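Local coordinates for protein nitrophorin Cim l NP (Cimex lectularius, PDB 2IMQ) that binds heme b and uses it to deliver nitric oxide gas to the victim during feeding, causing vasodilation, at residues V39-V44 with F129-S134; D155-D160 with D211-P216; A5-H10 with T123-R128. All coordinates share one frame; numbering follows the deposited sequence.

Contact 1 of 3, residues V39-V44 with F129-S134; sequences VIAVAV and FSFTTS. With HEM (protoporphyrin IX containing Fe), chain B.
Two sheets of the beta-sandwich meet where A41, A43 and V39 of the strand V39-V44 face F131 and T133 of the strand F129-S134. The short strand axes approach to 7.9 Å and run only 10° from parallel, and no hydrogen bond passes directly between the segments, as expected for packing between sheets. F131 has the largest share of the buried surface. Its CG lies anti to the carbonyl carbon (chi1 -67°), which sends the ring across to two methyls: CB of A41 sits 3.6 Å from CD2 of F131, and CG1 of V39 lies 3.7 Å from CZ of F131. Both methyls come obliquely to the ring, while F167 and F122, on the strands flanking F131 in its own sheet, pack beside it. The layered sandwich is that of the DNase I-like fold, here in the inositol polyphosphate 5-phosphatase family. Toward the C-terminal ends the interface narrows, the A43 and T133 CA atoms being 6.4 Å apart, and CB of A43 rests 3.5 Å from OG1 of T133. OG1 of T133 is buried but satisfied: it hydrogen-bonds I169 O and accepts from water 1 at 2.8 Å. The same water donates to the backbone O of V44 at 2.9 Å, bridging the sheets. V44 itself turns away from T133, and its CG1 reaches the heme methyl CMB at 3.6 Å, lining the cofactor pocket.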
loop_
_atom_site.group_PDB
_atom_site.type_symbol
_atom_site.label_atom_id
_atom_site.label_comp_id
_atom_site.label_asym_id
_atom_site.label_seq_id
_atom_site.Cartn_x
_atom_site.Cartn_y
_atom_site.Cartn_z
ATOM N N VAL A 39 7.323 12.640 -0.730
ATOM C CA VAL A 39 5.988 12.196 -0.360
ATOM C C VAL A 39 6.107 10.833 0.320
ATOM O O VAL A 39 6.905 9.996 -0.114
ATOM C CB VAL A 39 5.092 12.061 -1.628
ATOM C CG1 VAL A 39 3.748 11.515 -1.248
ATOM C CG2 VAL A 39 5.076 13.410 -2.329
ATOM N N ILE A 40 5.345 10.663 1.382
ATOM C CA ILE A 40 5.252 9.343 2.043
ATOM C C ILE A 40 3.805 8.971 2.232
ATOM O O ILE A 40 2.986 9.787 2.685
ATOM C CB ILE A 40 5.909 9.407 3.452
ATOM C CG1 ILE A 40 7.397 9.754 3.388
ATOM C CG2 ILE A 40 5.772 8.103 4.164
ATOM C CD1 ILE A 40 8.020 10.058 4.767
ATOM N N ALA A 41 3.452 7.738 1.861
ATOM C CA ALA A 41 2.108 7.245 2.065
ATOM C C ALA A 41 2.176 5.955 2.891
ATOM O O ALA A 41 3.051 5.116 2.632
ATOM C CB ALA A 41 1.422 6.993 0.774
ATOM N N VAL A 42 1.293 5.856 3.860
ATOM C CA VAL A 42 1.182 4.714 4.765
ATOM C C VAL A 42 -0.211 4.122 4.724
ATOM O O VAL A 42 -1.173 4.825 5.006
ATOM C CB VAL A 42 1.475 5.161 6.230
ATOM C CG1 VAL A 42 1.421 3.964 7.178
ATOM C CG2 VAL A 42 2.863 5.888 6.283
ATOM N N ALA A 43 -0.333 2.853 4.392
ATOM C CA ALA A 43 -1.633 2.208 4.309
ATOM C C ALA A 43 -1.598 1.000 5.248
ATOM O O ALA A 43 -0.650 0.198 5.266
ATOM C CB ALA A 43 -1.963 1.739 2.895
ATOM N N VAL A 44 -2.658 0.845 5.989
ATOM C CA VAL A 44 -2.833 -0.326 6.837
ATOM C C VAL A 44 -4.196 -0.948 6.622
ATOM O O VAL A 44 -5.153 -0.283 6.219
ATOM C CB VAL A 44 -2.663 -0.042 8.323
ATOM C CG1 VAL A 44 -1.293 0.237 8.617
ATOM C CG2 VAL A 44 -3.538 1.074 8.788
ATOM N N PHE A 129 -1.186 13.824 -7.943
ATOM C CA PHE A 129 -0.890 12.524 -7.285
ATOM C C PHE A 129 -2.162 11.926 -6.728
ATOM O O PHE A 129 -2.979 12.639 -6.157
ATOM C CB PHE A 129 0.081 12.711 -6.105
ATOM C CG PHE A 129 1.475 13.022 -6.496
ATOM C CD1 PHE A 129 1.831 14.303 -6.928
ATOM C CD2 PHE A 129 2.459 12.063 -6.416
ATOM C CE1 PHE A 129 3.135 14.604 -7.293
ATOM C CE2 PHE A 129 3.755 12.349 -6.768
ATOM C CZ PHE A 129 4.092 13.652 -7.204
ATOM N N SER A 130 -2.313 10.600 -6.844
ATOM C CA SER A 130 -3.386 9.881 -6.186
ATOM C C SER A 130 -2.775 8.653 -5.545
ATOM O O SER A 130 -2.014 7.966 -6.164
ATOM C CB SER A 130 -4.503 9.442 -7.173
ATOM O OG SER A 130 -5.176 10.564 -7.749
ATOM N N PHE A 131 -3.189 8.455 -4.325
ATOM C CA PHE A 131 -2.869 7.262 -3.519
ATOM C C PHE A 131 -4.126 6.527 -3.107
ATOM O O PHE A 131 -5.022 7.117 -2.509
ATOM C CB PHE A 131 -2.091 7.653 -2.255
ATOM C CG PHE A 131 -0.726 8.188 -2.551
ATOM C CD1 PHE A 131 -0.551 9.521 -2.918
ATOM C CD2 PHE A 131 0.361 7.348 -2.606
ATOM C CE1 PHE A 131 0.703 9.987 -3.225
ATOM C CE2 PHE A 131 1.606 7.819 -2.909
ATOM C CZ PHE A 131 1.780 9.138 -3.242
ATOM N N THR A 132 -4.202 5.235 -3.440
ATOM C CA THR A 132 -5.306 4.383 -3.128
ATOM C C THR A 132 -4.865 3.266 -2.213
ATOM O O THR A 132 -3.814 2.689 -2.395
ATOM C CB THR A 132 -5.872 3.771 -4.425
ATOM O OG1 THR A 132 -6.379 4.831 -5.212
ATOM C CG2 THR A 132 -6.998 2.779 -4.187
ATOM N N THR A 133 -5.743 2.952 -1.283
ATOM C CA THR A 133 -5.701 1.628 -0.626
ATOM C C THR A 133 -7.077 0.953 -0.712
ATOM O O THR A 133 -8.094 1.629 -0.914
ATOM C CB THR A 133 -5.181 1.726 0.829
ATOM O OG1 THR A 133 -4.806 0.415 1.309
ATOM C CG2 THR A 133 -6.165 2.270 1.778
ATOM N N SER A 134 -7.123 -0.364 -0.561
ATOM C CA SER A 134 -8.359 -1.083 -0.690
ATOM C C SER A 134 -8.309 -2.336 0.139
ATOM O O SER A 134 -7.238 -2.808 0.548
ATOM C CB SER A 134 -8.628 -1.381 -2.142
ATOM O OG SER A 134 -7.581 -2.198 -2.688
HETATM C CHA HEM B . -3.791 7.358 12.905
HETATM C CHB HEM B . -0.540 4.145 11.289
HETATM C CHC HEM B . -2.646 0.707 13.919
HETATM C CHD HEM B . -6.060 3.736 15.300
HETATM C C1A HEM B . -2.712 6.826 12.259
HETATM C C2A HEM B . -1.774 7.534 11.422
HETATM C C3A HEM B . -0.897 6.608 10.956
HETATM C C4A HEM B . -1.239 5.329 11.508
HETATM C CMA HEM B . 0.294 6.886 10.057
HETATM C CAA HEM B . -1.746 9.047 11.104
HETATM C CBA HEM B . -0.734 9.613 12.137
HETATM C CGA HEM B . -0.627 11.127 12.039
HETATM O O1A HEM B . -1.506 11.812 12.560
HETATM O O2A HEM B . 0.375 11.653 11.495
HETATM C C1B HEM B . -0.829 2.954 11.878
HETATM C C2B HEM B . -0.070 1.739 11.703
HETATM C C3B HEM B . -0.635 0.780 12.428
HETATM C C4B HEM B . -1.767 1.364 13.099
HETATM C CMB HEM B . 1.118 1.786 10.808
HETATM C CAB HEM B . -0.237 -0.680 12.572
HETATM C CBB HEM B . 1.006 -1.092 12.288
HETATM C C1C HEM B . -3.741 1.185 14.580
HETATM C C2C HEM B . -4.666 0.438 15.394
HETATM C C3C HEM B . -5.571 1.313 15.822
HETATM C C4C HEM B . -5.334 2.574 15.193
HETATM C CMC HEM B . -4.514 -1.014 15.860
HETATM C CAC HEM B . -6.742 1.021 16.750
HETATM C CBC HEM B . -7.683 0.131 16.442
HETATM C C1D HEM B . -5.778 4.960 14.736
HETATM C C2D HEM B . -6.645 6.109 14.842
HETATM C C3D HEM B . -5.939 7.223 14.140
HETATM C C4D HEM B . -4.714 6.664 13.632
HETATM C CMD HEM B . -7.987 6.189 15.570
HETATM C CAD HEM B . -6.515 8.643 14.001
HETATM C CBD HEM B . -6.473 9.249 15.394
HETATM C CGD HEM B . -6.685 10.730 15.327
HETATM O O1D HEM B . -6.682 11.361 16.433
HETATM O O2D HEM B . -6.854 11.243 14.182
HETATM N NA HEM B . -2.363 5.481 12.318
HETATM N NB HEM B . -1.875 2.688 12.717
HETATM N NC HEM B . -4.195 2.464 14.456
HETATM N ND HEM B . -4.663 5.329 13.994
HETATM FE FE HEM B . -3.203 4.021 13.494
HETATM O O HOH W 1 -5.765 -1.003 3.482
#

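Contact 2 of 3, residues D155-D160 with D211-P216; sequences DYSKKD and DGWTEP
D155 meets the indole of W213 through its carboxylate. CB leaves the backbone with CG anti to N (chi1 -172°), which carries the carboxylate toward the ring; CG of D155 then lies in the indole plane at its edge, 3.5 Å from NE1 of W213. OD2 of D155 takes the hydrogen bond from NE1 of W213 at 3.2 Å. The N-H points almost straight at it (163°), and OD2 is near the indole plane, yet the donor arrives from above the carboxylate plane, the two planes standing 61° apart. Y150 OH also bonds OD2. OD1 of D155 takes two donors from its own segment, OG of S157 at 2.6 Å on the syn side and the backbone N of S157 at 3.0 Å on the anti side, both from one face of the carboxylate. OD1 of D155 also lies 3.5 Å from CZ2 of W213. The bond from S157 N closes an Asx turn, set within a type I beta turn from D155 to K158. These two donors fix the carboxylate's rotation. Both segments are loops: the first leads into strand 165-169, the second toward strand 243-248, its neighbour in the sheet, and W213 packs edge-to-face on W168. Water 2 lies within hydrogen-bonding distance of OD2 of D155, OG of S157 and the backbone O of D211, more acceptors than its two protons can serve at once. Nearer solvent, NZ of K158 stays 4.5 Å from OD1 of D211, beyond a salt bridge, and water 3 spans the opposite charges.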
loop_
_atom_site.group_PDB
_atom_site.type_symbol
_atom_site.label_atom_id
_atom_site.label_comp_id
_atom_site.label_asym_id
_atom_site.label_seq_id
_atom_site.Cartn_x
_atom_site.Cartn_y
_atom_site.Cartn_z
ATOM N N ASP A 155 -9.951 3.870 -8.985
ATOM C CA ASP A 155 -8.937 3.839 -10.031
ATOM C C ASP A 155 -8.993 5.167 -10.783
ATOM O O ASP A 155 -9.781 5.345 -11.753
ATOM C CB ASP A 155 -9.189 2.699 -11.002
ATOM C CG ASP A 155 -8.085 2.511 -11.971
ATOM O OD1 ASP A 155 -7.295 3.474 -12.224
ATOM O OD2 ASP A 155 -7.953 1.423 -12.568
ATOM N N TYR A 156 -8.117 6.094 -10.381
ATOM C CA TYR A 156 -8.088 7.441 -10.938
ATOM C C TYR A 156 -7.324 7.517 -12.248
ATOM O O TYR A 156 -7.074 8.620 -12.778
ATOM C CB TYR A 156 -7.573 8.432 -9.884
ATOM C CG TYR A 156 -8.615 8.934 -8.926
ATOM C CD1 TYR A 156 -9.631 8.142 -8.434
ATOM C CD2 TYR A 156 -8.539 10.221 -8.462
ATOM C CE1 TYR A 156 -10.589 8.657 -7.573
ATOM C CE2 TYR A 156 -9.475 10.733 -7.606
ATOM C CZ TYR A 156 -10.493 9.957 -7.177
ATOM O OH TYR A 156 -11.446 10.421 -6.311
ATOM N N SER A 157 -6.964 6.373 -12.807
ATOM C CA SER A 157 -6.456 6.302 -14.170
ATOM C C SER A 157 -7.628 6.144 -15.153
ATOM O O SER A 157 -7.435 6.345 -16.357
ATOM C CB SER A 157 -5.460 5.164 -14.381
ATOM O OG SER A 157 -6.078 3.912 -14.492
ATOM N N LYS A 158 -8.810 5.762 -14.642
ATOM C CA LYS A 158 -10.026 5.511 -15.448
ATOM C C LYS A 158 -10.964 6.625 -15.118
ATOM O O LYS A 158 -12.108 6.395 -14.724
ATOM C CB LYS A 158 -10.674 4.205 -15.042
ATOM C CG LYS A 158 -9.996 3.036 -15.534
ATOM C CD LYS A 158 -10.782 1.803 -15.173
ATOM C CE LYS A 158 -10.109 0.620 -15.772
ATOM N NZ LYS A 158 -9.984 0.769 -17.290
ATOM N N LYS A 159 -10.433 7.832 -15.141
ATOM C CA LYS A 159 -11.195 9.058 -14.948
ATOM C C LYS A 159 -11.067 9.808 -16.277
ATOM O O LYS A 159 -10.196 9.518 -17.082
ATOM C CB LYS A 159 -10.622 9.907 -13.808
ATOM C CG LYS A 159 -11.117 9.497 -12.414
ATOM C CD LYS A 159 -11.140 10.642 -11.427
ATOM C CE LYS A 159 -12.541 11.261 -11.245
ATOM N NZ LYS A 159 -13.456 10.463 -10.343
ATOM N N ASP A 160 -11.940 10.775 -16.498
ATOM C CA ASP A 160 -11.887 11.580 -17.727
ATOM C C ASP A 160 -10.579 12.387 -17.803
ATOM O O ASP A 160 -9.991 12.592 -18.871
ATOM C CB ASP A 160 -13.068 12.553 -17.754
ATOM C CG ASP A 160 -14.397 11.868 -17.984
ATOM O OD1 ASP A 160 -15.455 12.496 -17.647
ATOM O OD2 ASP A 160 -14.484 10.734 -18.521
ATOM N N ASP A 211 -6.024 -2.754 -14.602
ATOM C CA ASP A 211 -5.656 -2.589 -15.997
ATOM C C ASP A 211 -4.535 -1.593 -16.113
ATOM O O ASP A 211 -4.741 -0.457 -15.740
ATOM C CB ASP A 211 -6.850 -2.112 -16.867
ATOM C CG ASP A 211 -6.618 -2.325 -18.320
ATOM O OD1 ASP A 211 -7.584 -2.547 -19.061
ATOM O OD2 ASP A 211 -5.472 -2.331 -18.831
ATOM N N GLY A 212 -3.343 -1.977 -16.637
ATOM C CA GLY A 212 -2.291 -0.995 -16.876
ATOM C C GLY A 212 -1.449 -0.585 -15.687
ATOM O O GLY A 212 -0.587 0.274 -15.823
ATOM N N TRP A 213 -1.727 -1.174 -14.533
ATOM C CA TRP A 213 -0.976 -0.907 -13.326
ATOM C C TRP A 213 0.218 -1.825 -13.294
ATOM O O TRP A 213 0.145 -2.992 -13.712
ATOM C CB TRP A 213 -1.836 -1.099 -12.119
ATOM C CG TRP A 213 -2.926 -0.083 -11.892
ATOM C CD1 TRP A 213 -4.156 -0.059 -12.473
ATOM C CD2 TRP A 213 -2.869 1.029 -11.010
ATOM N NE1 TRP A 213 -4.859 1.031 -12.039
ATOM C CE2 TRP A 213 -4.087 1.708 -11.116
ATOM C CE3 TRP A 213 -1.906 1.505 -10.115
ATOM C CZ2 TRP A 213 -4.391 2.811 -10.344
ATOM C CZ3 TRP A 213 -2.161 2.623 -9.386
ATOM C CH2 TRP A 213 -3.409 3.272 -9.463
ATOM N N THR A 214 1.326 -1.315 -12.795
ATOM C CA THR A 214 2.549 -2.091 -12.795
ATOM C C THR A 214 2.963 -2.325 -11.389
ATOM O O THR A 214 2.922 -1.427 -10.582
ATOM C CB THR A 214 3.623 -1.313 -13.547
ATOM O OG1 THR A 214 3.154 -0.990 -14.878
ATOM C CG2 THR A 214 4.899 -2.093 -13.687
ATOM N N GLU A 215 3.486 -3.511 -11.120
ATOM C CA GLU A 215 4.137 -3.775 -9.860
ATOM C C GLU A 215 5.664 -3.786 -10.092
ATOM O O GLU A 215 6.144 -4.330 -11.072
ATOM C CB GLU A 215 3.721 -5.146 -9.331
ATOM C CG GLU A 215 4.214 -5.404 -7.931
ATOM C CD GLU A 215 3.726 -6.686 -7.312
ATOM O OE1 GLU A 215 3.248 -7.592 -8.059
ATOM O OE2 GLU A 215 3.774 -6.791 -6.045
ATOM N N PRO A 216 6.430 -3.157 -9.222
ATOM C CA PRO A 216 7.884 -3.307 -9.350
ATOM C C PRO A 216 8.276 -4.778 -9.271
ATOM O O PRO A 216 7.526 -5.611 -8.736
ATOM C CB PRO A 216 8.409 -2.579 -8.130
ATOM C CG PRO A 216 7.369 -1.620 -7.780
ATOM C CD PRO A 216 6.043 -2.420 -8.009
HETATM O O HOH W 2 -7.075 1.074 -15.135
HETATM O O HOH W 3 -9.926 -1.507 -18.354
#

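Contact 3 of 3, residues A5-H10 with T123-R128; sequences AQLSVH and TIYNKR
With chi1 at 53°, I124 holds CG1 between its backbone N and carbonyl carbon, and an extended chi2 of 173° carries CD1 out toward L7. On the other side, chi1 of -64° sets CG of L7 anti to the carbonyl carbon, and chi2 then turns CD1 toward the hairpin. The two methyls, L7 CD1 and I124 CD1, meet at 3.6 Å, the two side chains crossing at a slant. The same L7 CD1 lies obliquely to the ring of Y125, 4.3 Å from the CD1 atom of Y125, a looser touch at the margin of the contact. I124 and Y125 belong to the type I' beta hairpin that joins strands 116-124 and 127-135, with Y125 and N126 at the corner in positive-phi conformations. The turn is closed by paired backbone bonds, I124 N to K127 O and K127 N to I124 O. Across from it, L7 stands at the start of strand 6-17 in the other sheet of the sandwich, and F129 packs against both L7 and I124. Beside the turn, the guanidinium of R128 ties the hairpin arms together: NH1 of R128 donates to OG1 of T123 at 2.9 Å, and the acceptor lies in the guanidinium plane. Y125 OH reaches out instead to hydrogen-bond ND1 of H94.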
loop_
_atom_site.group_PDB
_atom_site.type_symbol
_atom_site.label_atom_id
_atom_site.label_comp_id
_atom_site.label_asym_id
_atom_site.label_seq_id
_atom_site.Cartn_x
_atom_site.Cartn_y
_atom_site.Cartn_z
ATOM N N ALA A 5 12.628 18.737 -11.276
ATOM C CA ALA A 5 12.511 17.807 -12.370
ATOM C C ALA A 5 11.908 16.496 -11.852
ATOM O O ALA A 5 11.139 15.877 -12.558
ATOM C CB ALA A 5 13.848 17.540 -12.962
ATOM N N GLN A 6 12.319 16.064 -10.661
ATOM C CA GLN A 6 11.860 14.785 -10.096
ATOM C C GLN A 6 11.477 14.894 -8.635
ATOM O O GLN A 6 11.925 15.793 -7.920
ATOM C CB GLN A 6 12.944 13.714 -10.226
ATOM C CG GLN A 6 13.405 13.479 -11.637
ATOM C CD GLN A 6 14.402 12.346 -11.765
ATOM O OE1 GLN A 6 15.469 12.393 -11.153
ATOM N NE2 GLN A 6 14.060 11.317 -12.572
ATOM N N LEU A 7 10.668 13.936 -8.175
ATOM C CA LEU A 7 10.350 13.823 -6.797
ATOM C C LEU A 7 10.483 12.360 -6.411
ATOM O O LEU A 7 10.345 11.448 -7.265
ATOM C CB LEU A 7 8.930 14.339 -6.517
ATOM C CG LEU A 7 8.657 15.827 -6.783
ATOM C CD1 LEU A 7 7.205 16.141 -6.780
ATOM C CD2 LEU A 7 9.403 16.662 -5.772
ATOM N N SER A 8 10.708 12.128 -5.127
ATOM C CA SER A 8 10.711 10.757 -4.574
ATOM C C SER A 8 9.511 10.492 -3.684
ATOM O O SER A 8 9.009 11.373 -3.010
ATOM C CB SER A 8 11.981 10.486 -3.808
ATOM O OG SER A 8 12.135 11.375 -2.760
ATOM N N VAL A 9 9.031 9.260 -3.760
ATOM C CA VAL A 9 7.854 8.830 -3.043
ATOM C C VAL A 9 8.216 7.532 -2.375
ATOM O O VAL A 9 8.803 6.653 -3.018
ATOM C CB VAL A 9 6.639 8.548 -4.011
ATOM C CG1 VAL A 9 5.397 8.056 -3.236
ATOM C CG2 VAL A 9 6.360 9.761 -4.847
ATOM N N HIS A 10 7.922 7.433 -1.076
ATOM C CA HIS A 10 7.963 6.153 -0.340
ATOM C C HIS A 10 6.552 5.765 0.007
ATOM O O HIS A 10 5.771 6.600 0.458
ATOM C CB HIS A 10 8.770 6.282 0.966
ATOM C CG HIS A 10 10.249 6.429 0.764
ATOM N ND1 HIS A 10 11.159 6.285 1.798
ATOM C CD2 HIS A 10 10.971 6.703 -0.351
ATOM C CE1 HIS A 10 12.376 6.479 1.317
ATOM N NE2 HIS A 10 12.292 6.751 0.024
ATOM N N THR A 123 -2.268 18.028 -5.617
ATOM C CA THR A 123 -1.477 18.503 -6.708
ATOM C C THR A 123 -0.320 19.325 -6.194
ATOM O O THR A 123 -0.498 20.198 -5.350
ATOM C CB THR A 123 -2.380 19.402 -7.586
ATOM O OG1 THR A 123 -3.357 18.587 -8.258
ATOM C CG2 THR A 123 -1.581 20.075 -8.667
ATOM N N ILE A 124 0.869 19.044 -6.713
ATOM C CA ILE A 124 2.052 19.862 -6.472
ATOM C C ILE A 124 2.743 20.084 -7.793
ATOM O O ILE A 124 2.844 19.184 -8.619
ATOM C CB ILE A 124 3.033 19.291 -5.372
ATOM C CG1 ILE A 124 3.443 17.850 -5.649
ATOM C CG2 ILE A 124 2.364 19.379 -4.040
ATOM C CD1 ILE A 124 4.532 17.340 -4.694
ATOM N N TYR A 125 3.189 21.326 -8.011
ATOM C CA TYR A 125 3.855 21.690 -9.242
ATOM C C TYR A 125 3.005 21.356 -10.461
ATOM O O TYR A 125 3.505 20.894 -11.498
ATOM C CB TYR A 125 5.235 21.061 -9.297
ATOM C CG TYR A 125 6.078 21.357 -8.076
ATOM C CD1 TYR A 125 6.404 20.363 -7.155
ATOM C CD2 TYR A 125 6.599 22.639 -7.852
ATOM C CE1 TYR A 125 7.173 20.627 -6.060
ATOM C CE2 TYR A 125 7.380 22.915 -6.740
ATOM C CZ TYR A 125 7.679 21.919 -5.852
ATOM O OH TYR A 125 8.479 22.195 -4.765
ATOM N N ASN A 126 1.712 21.548 -10.298
ATOM C CA ASN A 126 0.752 21.294 -11.320
ATOM C C ASN A 126 0.671 19.842 -11.825
ATOM O O ASN A 126 0.178 19.597 -12.900
ATOM C CB ASN A 126 1.007 22.242 -12.490
ATOM C CG ASN A 126 -0.201 22.430 -13.328
ATOM O OD1 ASN A 126 -1.315 22.517 -12.806
ATOM N ND2 ASN A 126 -0.012 22.451 -14.656
ATOM N N LYS A 127 1.129 18.899 -11.008
ATOM C CA LYS A 127 1.000 17.461 -11.265
ATOM C C LYS A 127 0.155 16.837 -10.181
ATOM O O LYS A 127 0.374 17.111 -9.001
ATOM C CB LYS A 127 2.371 16.813 -11.268
ATOM C CG LYS A 127 3.339 17.326 -12.291
ATOM C CD LYS A 127 2.864 17.085 -13.686
ATOM C CE LYS A 127 3.665 17.893 -14.708
ATOM N NZ LYS A 127 2.822 18.988 -15.235
ATOM N N ARG A 128 -0.780 15.976 -10.595
ATOM C CA ARG A 128 -1.732 15.379 -9.674
ATOM C C ARG A 128 -1.311 13.988 -9.251
ATOM O O ARG A 128 -1.058 13.151 -10.078
ATOM C CB ARG A 128 -3.154 15.319 -10.215
ATOM C CG ARG A 128 -4.177 14.988 -9.151
ATOM C CD ARG A 128 -5.274 15.891 -9.116
ATOM N NE ARG A 128 -6.259 15.676 -8.091
ATOM C CZ ARG A 128 -6.413 16.411 -7.021
ATOM N NH1 ARG A 128 -5.538 17.372 -6.723
ATOM N NH2 ARG A 128 -7.433 16.169 -6.205
#

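How the contacts relate
Contacts 1 and 3 lie on the same interface between the two sheets, their centres about 14 Å apart, and share strand 127-135. On the opposing side their strands 39-46 and 6-17 are parallel neighbours, joined by probable backbone hydrogen bonds between H10 and both V39 and A41. Along the chain their segments alternate, so the sandwich is closed by interleaved parts of the sequence. Contact 2 is in series with both, its centre about 14 Å from that of contact 1 and 17 Å from that of contact 3; Y156 touches S130 of contact 1. Contacts 1 and 3 thus join the sheets from the heme-bordering V44 end to the hairpin, while contact 2 links two loops beside the 127-135 sheet.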